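Local coordinates for protein Hydrogenase/urease maturation factor HypB (Helicobacter pylori, PDB 4LPS) that binds and slowly hydrolyses GTP to support nickel insertion into [NiFe] hydrogenase, and is also required for urease maturation, at residues Ser144-Asn153 against Lys231-Phe242. Sequence-based numbering, arbitrary orientation.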
ATOM      1  N   SER A 144       6.818  -5.915   7.093  1.00 10.38           N
ATOM      2  CA  SER A 144       7.988  -5.041   7.025  1.00 17.53           C
ATOM      3  C   SER A 144       9.282  -5.799   6.719  1.00 18.59           C
ATOM      4  O   SER A 144      10.321  -5.186   6.464  1.00 20.61           O
ATOM      5  CB  SER A 144       8.147  -4.266   8.337  1.00 19.15           C
ATOM      6  OG  SER A 144       8.625  -5.102   9.376  1.00 20.75           O
ATOM      7  N   SER A 145       9.222  -7.128   6.749  1.00 18.47           N
ATOM      8  CA  SER A 145      10.406  -7.956   6.544  1.00 13.43           C
ATOM      9  C   SER A 145      10.442  -8.648   5.181  1.00 15.75           C
ATOM     10  O   SER A 145      11.339  -9.449   4.919  1.00 16.77           O
ATOM     11  CB  SER A 145      10.501  -9.013   7.645  1.00 17.08           C
ATOM     12  OG  SER A 145      10.810  -8.422   8.896  1.00 20.61           O
ATOM     13  N   TYR A 146       9.479  -8.348   4.311  1.00 11.20           N
ATOM     14  CA  TYR A 146       9.419  -9.021   3.013  1.00 13.87           C
ATOM     15  C   TYR A 146       9.320  -8.072   1.820  1.00 17.87           C
ATOM     16  O   TYR A 146       8.255  -7.514   1.543  1.00 21.67           O
ATOM     17  CB  TYR A 146       8.248 -10.006   2.988  1.00 14.46           C
ATOM     18  CG  TYR A 146       8.380 -11.105   4.015  1.00 13.98           C
ATOM     19  CD1 TYR A 146       7.906 -10.935   5.309  1.00 15.40           C
ATOM     20  CD2 TYR A 146       9.006 -12.302   3.698  1.00 14.62           C
ATOM     21  CE1 TYR A 146       8.037 -11.932   6.254  1.00 18.41           C
ATOM     22  CE2 TYR A 146       9.141 -13.308   4.635  1.00 19.43           C
ATOM     23  CZ  TYR A 146       8.655 -13.115   5.910  1.00 21.23           C
ATOM     24  OH  TYR A 146       8.788 -14.117   6.846  1.00 23.21           O
ATOM     25  N   ASN A 147      10.444  -7.881   1.134  1.00 17.92           N
ATOM     26  CA  ASN A 147      10.472  -7.160  -0.137  1.00 16.53           C
ATOM     27  C   ASN A 147       9.529  -7.815  -1.145  1.00 15.32           C
ATOM     28  O   ASN A 147       9.576  -9.030  -1.346  1.00 16.03           O
ATOM     29  CB  ASN A 147      11.897  -7.122  -0.700  1.00 14.12           C
ATOM     30  CG  ASN A 147      12.090  -6.033  -1.741  1.00 13.65           C
ATOM     31  OD1 ASN A 147      11.168  -5.683  -2.481  1.00 14.74           O
ATOM     32  ND2 ASN A 147      13.304  -5.501  -1.812  1.00 13.88           N
ATOM     33  N   LEU A 148       8.671  -7.019  -1.775  1.00 11.97           N
ATOM     34  CA  LEU A 148       7.785  -7.541  -2.812  1.00 13.14           C
ATOM     35  C   LEU A 148       8.151  -6.962  -4.175  1.00 11.57           C
ATOM     36  O   LEU A 148       7.425  -7.142  -5.155  1.00 11.21           O
ATOM     37  CB  LEU A 148       6.322  -7.236  -2.474  1.00 12.12           C
ATOM     38  CG  LEU A 148       5.813  -7.799  -1.142  1.00  9.87           C
ATOM     39  CD1 LEU A 148       4.387  -7.348  -0.860  1.00  9.58           C
ATOM     40  CD2 LEU A 148       5.914  -9.317  -1.129  1.00  9.91           C
ATOM     41  N   GLY A 149       9.289  -6.276  -4.233  1.00 11.51           N
ATOM     42  CA  GLY A 149       9.741  -5.655  -5.463  1.00 12.08           C
ATOM     43  C   GLY A 149       9.047  -4.344  -5.784  1.00 12.20           C
ATOM     44  O   GLY A 149       9.154  -3.844  -6.902  1.00 12.89           O
ATOM     45  N   ALA A 150       8.342  -3.782  -4.809  1.00 11.79           N
ATOM     46  CA  ALA A 150       7.565  -2.565  -5.032  1.00 11.91           C
ATOM     47  C   ALA A 150       8.451  -1.347  -5.262  1.00 12.57           C
ATOM     48  O   ALA A 150       9.573  -1.268  -4.751  1.00 12.80           O
ATOM     49  CB  ALA A 150       6.633  -2.311  -3.858  1.00 11.35           C
ATOM     50  N   ALA A 151       7.940  -0.400  -6.045  1.00 12.99           N
ATOM     51  CA  ALA A 151       8.583   0.899  -6.214  1.00 22.35           C
ATOM     52  C   ALA A 151       8.414   1.735  -4.949  1.00 19.58           C
ATOM     53  O   ALA A 151       9.320   2.461  -4.539  1.00 14.00           O
ATOM     54  CB  ALA A 151       8.012   1.625  -7.421  1.00 14.34           C
ATOM     55  N   MET A 152       7.239   1.626  -4.339  1.00 12.86           N
ATOM     56  CA  MET A 152       6.971   2.312  -3.082  1.00 12.64           C
ATOM     57  C   MET A 152       6.277   1.392  -2.095  1.00 13.77           C
ATOM     58  O   MET A 152       5.381   0.622  -2.454  1.00 13.48           O
ATOM     59  CB  MET A 152       6.112   3.565  -3.293  1.00 12.96           C
ATOM     60  CG  MET A 152       6.676   4.594  -4.258  1.00 13.92           C
ATOM     61  SD  MET A 152       5.709   6.123  -4.241  1.00 20.02           S
ATOM     62  CE  MET A 152       6.282   6.853  -2.706  1.00 14.41           C
ATOM     63  N   ASN A 153       6.711   1.484  -0.845  1.00 15.27           N
ATOM     64  CA  ASN A 153       6.033   0.832   0.258  1.00 11.26           C
ATOM     65  C   ASN A 153       5.422   1.909   1.141  1.00 12.37           C
ATOM     66  O   ASN A 153       6.132   2.732   1.719  1.00 15.01           O
ATOM     67  CB  ASN A 153       7.000  -0.053   1.042  1.00 11.06           C
ATOM     68  CG  ASN A 153       7.708  -1.058   0.159  1.00 11.14           C
ATOM     69  OD1 ASN A 153       7.160  -2.113  -0.167  1.00 11.83           O
ATOM     70  ND2 ASN A 153       8.930  -0.732  -0.245  1.00 11.75           N
ATOM     71  N   LYS A 231       5.373  10.365  -8.730  1.00 21.14           N
ATOM     72  CA  LYS A 231       6.368   9.366  -8.357  1.00 20.32           C
ATOM     73  C   LYS A 231       6.628   8.401  -9.511  1.00 21.52           C
ATOM     74  O   LYS A 231       7.775   8.029  -9.763  1.00 21.04           O
ATOM     75  CB  LYS A 231       5.932   8.619  -7.096  1.00 18.83           C
ATOM     76  CG  LYS A 231       6.291   9.378  -5.824  1.00 20.24           C
ATOM     77  CD  LYS A 231       7.798   9.601  -5.770  1.00 27.04           C
ATOM     78  CE  LYS A 231       8.202  10.474  -4.599  1.00 30.82           C
ATOM     79  NZ  LYS A 231       8.123  11.911  -4.979  1.00 32.16           N
ATOM     80  N   LYS A 232       5.566   7.994 -10.202  1.00 19.74           N
ATOM     81  CA  LYS A 232       5.716   7.166 -11.393  1.00 19.92           C
ATOM     82  C   LYS A 232       6.474   7.924 -12.472  1.00 21.47           C
ATOM     83  O   LYS A 232       7.308   7.354 -13.177  1.00 24.84           O
ATOM     84  CB  LYS A 232       4.358   6.718 -11.936  1.00 18.30           C
ATOM     85  CG  LYS A 232       4.471   5.963 -13.255  1.00 19.68           C
ATOM     86  CD  LYS A 232       3.140   5.426 -13.745  1.00 22.59           C
ATOM     87  CE  LYS A 232       3.306   4.785 -15.118  1.00 26.80           C
ATOM     88  NZ  LYS A 232       3.625   3.329 -15.016  1.00 24.67           N
ATOM     89  N   ARG A 233       6.172   9.214 -12.589  1.00 26.65           N
ATOM     90  CA  ARG A 233       6.828  10.093 -13.553  1.00 28.97           C
ATOM     91  C   ARG A 233       8.338  10.126 -13.339  1.00 24.66           C
ATOM     92  O   ARG A 233       9.112  10.026 -14.289  1.00 26.86           O
ATOM     93  CB  ARG A 233       6.257  11.508 -13.449  1.00 34.49           C
ATOM     94  CG  ARG A 233       6.239  12.274 -14.755  1.00 42.90           C
ATOM     95  CD  ARG A 233       4.917  13.007 -14.925  1.00 49.49           C
ATOM     96  NE  ARG A 233       4.585  13.805 -13.743  1.00 51.62           N
ATOM     97  CZ  ARG A 233       3.348  14.120 -13.367  1.00 47.70           C
ATOM     98  NH1 ARG A 233       3.153  14.854 -12.279  1.00 42.44           N
ATOM     99  NH2 ARG A 233       2.308  13.705 -14.076  1.00 47.43           N
ATOM    100  N   GLU A 234       8.740  10.295 -12.084  1.00 22.20           N
ATOM    101  CA  GLU A 234      10.149  10.292 -11.702  1.00 26.50           C
ATOM    102  C   GLU A 234      10.745   8.893 -11.766  1.00 24.92           C
ATOM    103  O   GLU A 234      11.966   8.730 -11.752  1.00 27.05           O
ATOM    104  CB  GLU A 234      10.320  10.844 -10.285  1.00 28.91           C
ATOM    105  CG  GLU A 234       9.716  12.219 -10.055  1.00 33.76           C
ATOM    106  CD  GLU A 234       9.773  12.635  -8.594  1.00 38.68           C
ATOM    107  OE1 GLU A 234      10.132  11.788  -7.746  1.00 37.01           O
ATOM    108  OE2 GLU A 234       9.464  13.807  -8.294  1.00 41.73           O
ATOM    109  N   ASN A 235       9.866   7.894 -11.830  1.00 24.40           N
ATOM    110  CA  ASN A 235      10.231   6.494 -11.635  1.00 21.21           C
ATOM    111  C   ASN A 235      11.010   6.315 -10.332  1.00 21.99           C
ATOM    112  O   ASN A 235      12.107   5.755 -10.320  1.00 19.91           O
ATOM    113  CB  ASN A 235      11.041   5.954 -12.820  1.00 20.66           C
ATOM    114  CG  ASN A 235      11.240   4.445 -12.746  1.00 19.99           C
ATOM    115  OD1 ASN A 235      10.324   3.706 -12.384  1.00 18.98           O
ATOM    116  ND2 ASN A 235      12.440   3.987 -13.078  1.00 20.74           N
ATOM    117  N   TYR A 236      10.454   6.832  -9.240  1.00 22.95           N
ATOM    118  CA  TYR A 236      11.012   6.564  -7.921  1.00 24.66           C
ATOM    119  C   TYR A 236      10.951   5.075  -7.622  1.00 17.79           C
ATOM    120  O   TYR A 236       9.886   4.463  -7.695  1.00 16.86           O
ATOM    121  CB  TYR A 236      10.277   7.343  -6.829  1.00 20.62           C
ATOM    122  CG  TYR A 236      10.735   6.982  -5.431  1.00 18.00           C
ATOM    123  CD1 TYR A 236      11.867   7.565  -4.875  1.00 19.11           C
ATOM    124  CD2 TYR A 236      10.037   6.051  -4.671  1.00 16.87           C
ATOM    125  CE1 TYR A 236      12.289   7.231  -3.601  1.00 19.16           C
ATOM    126  CE2 TYR A 236      10.452   5.710  -3.399  1.00 21.16           C
ATOM    127  CZ  TYR A 236      11.577   6.305  -2.868  1.00 22.40           C
ATOM    128  OH  TYR A 236      11.988   5.966  -1.599  1.00 20.50           O
ATOM    129  N   GLN A 237      12.093   4.505  -7.261  1.00 18.32           N
ATOM    130  CA  GLN A 237      12.156   3.092  -6.920  1.00 17.86           C
ATOM    131  C   GLN A 237      12.894   2.936  -5.606  1.00 19.69           C
ATOM    132  O   GLN A 237      14.102   3.174  -5.533  1.00 19.45           O
ATOM    133  CB  GLN A 237      12.850   2.291  -8.023  1.00 18.51           C
ATOM    134  CG  GLN A 237      12.105   2.299  -9.350  1.00 18.31           C
ATOM    135  CD  GLN A 237      10.941   1.331  -9.368  1.00 18.55           C
ATOM    136  OE1 GLN A 237      10.844   0.438  -8.524  1.00 16.87           O
ATOM    137  NE2 GLN A 237      10.043   1.505 -10.331  1.00 17.17           N
ATOM    138  N   SER A 238      12.157   2.541  -4.570  1.00 17.42           N
ATOM    139  CA  SER A 238      12.712   2.423  -3.227  1.00 17.89           C
ATOM    140  C   SER A 238      13.909   1.481  -3.193  1.00 24.15           C
ATOM    141  O   SER A 238      13.884   0.395  -3.779  1.00 18.90           O
ATOM    142  CB  SER A 238      11.641   1.940  -2.247  1.00 18.26           C
ATOM    143  OG  SER A 238      12.184   1.735  -0.957  1.00 18.51           O
ATOM    144  N   THR A 239      14.959   1.908  -2.500  1.00 24.95           N
ATOM    145  CA  THR A 239      16.137   1.077  -2.332  1.00 25.85           C
ATOM    146  C   THR A 239      16.138   0.446  -0.950  1.00 28.51           C
ATOM    147  O   THR A 239      17.173  -0.032  -0.481  1.00 34.43           O
ATOM    148  CB  THR A 239      17.438   1.887  -2.518  1.00 27.27           C
ATOM    149  OG1 THR A 239      17.482   2.948  -1.555  1.00 30.54           O
ATOM    150  CG2 THR A 239      17.505   2.479  -3.915  1.00 23.69           C
ATOM    151  N   HIS A 240      14.975   0.441  -0.301  1.00 24.80           N
ATOM    152  CA  HIS A 240      14.888  -0.052   1.068  1.00 24.21           C
ATOM    153  C   HIS A 240      15.210  -1.533   1.163  1.00 25.96           C
ATOM    154  O   HIS A 240      14.729  -2.341   0.365  1.00 24.38           O
ATOM    155  CB  HIS A 240      13.504   0.184   1.665  1.00 19.60           C
ATOM    156  CG  HIS A 240      13.396  -0.272   3.085  1.00 20.09           C
ATOM    157  ND1 HIS A 240      13.956   0.428   4.133  1.00 21.21           N
ATOM    158  CD2 HIS A 240      12.844  -1.384   3.628  1.00 20.33           C
ATOM    159  CE1 HIS A 240      13.725  -0.217   5.263  1.00 24.93           C
ATOM    160  NE2 HIS A 240      13.057  -1.320   4.984  1.00 23.93           N
ATOM    161  N   SER A 241      16.019  -1.883   2.155  1.00 27.41           N
ATOM    162  CA  SER A 241      16.367  -3.273   2.401  1.00 30.07           C
ATOM    163  C   SER A 241      15.483  -3.889   3.473  1.00 30.27           C
ATOM    164  O   SER A 241      15.380  -3.372   4.586  1.00 33.64           O
ATOM    165  CB  SER A 241      17.825  -3.402   2.805  1.00 34.86           C
ATOM    166  OG  SER A 241      18.157  -4.768   2.977  1.00 39.80           O
ATOM    167  N   PHE A 242      14.857  -5.006   3.129  1.00 28.25           N
ATOM    168  CA  PHE A 242      13.915  -5.665   4.016  1.00 26.15           C
ATOM    169  C   PHE A 242      14.594  -6.793   4.787  1.00 32.56           C
ATOM    170  O   PHE A 242      14.216  -7.113   5.916  1.00 36.45           O
ATOM    171  CB  PHE A 242      12.733  -6.193   3.205  1.00 23.49           C
ATOM    172  CG  PHE A 242      11.940  -5.112   2.527  1.00 24.00           C
ATOM    173  CD1 PHE A 242      12.421  -4.490   1.381  1.00 23.90           C
ATOM    174  CD2 PHE A 242      10.712  -4.721   3.029  1.00 24.26           C
ATOM    175  CE1 PHE A 242      11.693  -3.499   0.754  1.00 22.22           C
ATOM    176  CE2 PHE A 242       9.980  -3.729   2.406  1.00 23.38           C
ATOM    177  CZ  PHE A 242      10.473  -3.118   1.266  1.00 21.72           C
ATOM    178  OXT PHE A 242      15.537  -7.415   4.299  1.00 32.28           O
TER
HETATM  179  O   HOH W   1      12.267  -3.651   6.571  1.00 21.12           O
HETATM  180  O   HOH W   2      15.270  -6.439   0.672  1.00 24.97           O
HETATM  181  O   HOH W   3       9.327  -1.732  -8.849  1.00  9.71           O
HETATM  182  O   HOH W   4      12.317  -1.084  -5.460  1.00 13.80           O
HETATM  183  O   HOH W   5      10.522   1.343   0.795  1.00 28.47           O
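With CG of F242 set opposite its carbonyl carbon (chi1 -63°), the terminal ring reaches over N147, whose own amide carbon lies anti to the backbone N. N147 CA sits 3.7 Å from the centroid of the F242 ring and 16° off its normal, which meets the criterion for a CH-pi contact. H240 CD2 covers the opposite face, so the phenyl group is sandwiched between N147 on one face and H240 on the other. At the ring's far edge, F242 CZ lies 3.2 Å from N153 ND2, with the amide steeply tilted to the ring; OD1 of N153 is taken by N50, while ND2 donates to a water. N147 OD1 accepts from G149 N at 2.6 Å, an Asx turn that fixes the rotation of this amide.

The only direct hydrogen bond between the two segments runs from S238 N to A151 O, 2.8 Å with an N-H...O angle of 158°. Nearby, another water donates to both A150 O and S238 O, bridging the two backbones. At the helix end of the contact, M152 CG meets the edge of the Y236 ring at CD2, 3.7 Å away, while M152 SD rests against K231 CG. Y236 OH is held by D177.

N235, with positive phi, is the C-prime residue of a Schellman motif ending helix 218-234: Y236 N bonds back to K231 O, and N235 N weakly to K232 O. Beyond it, the C-terminal tail packs along the loop entering strand 152-158 of the parallel sheet in this P-loop, SIMIBI-class G domain.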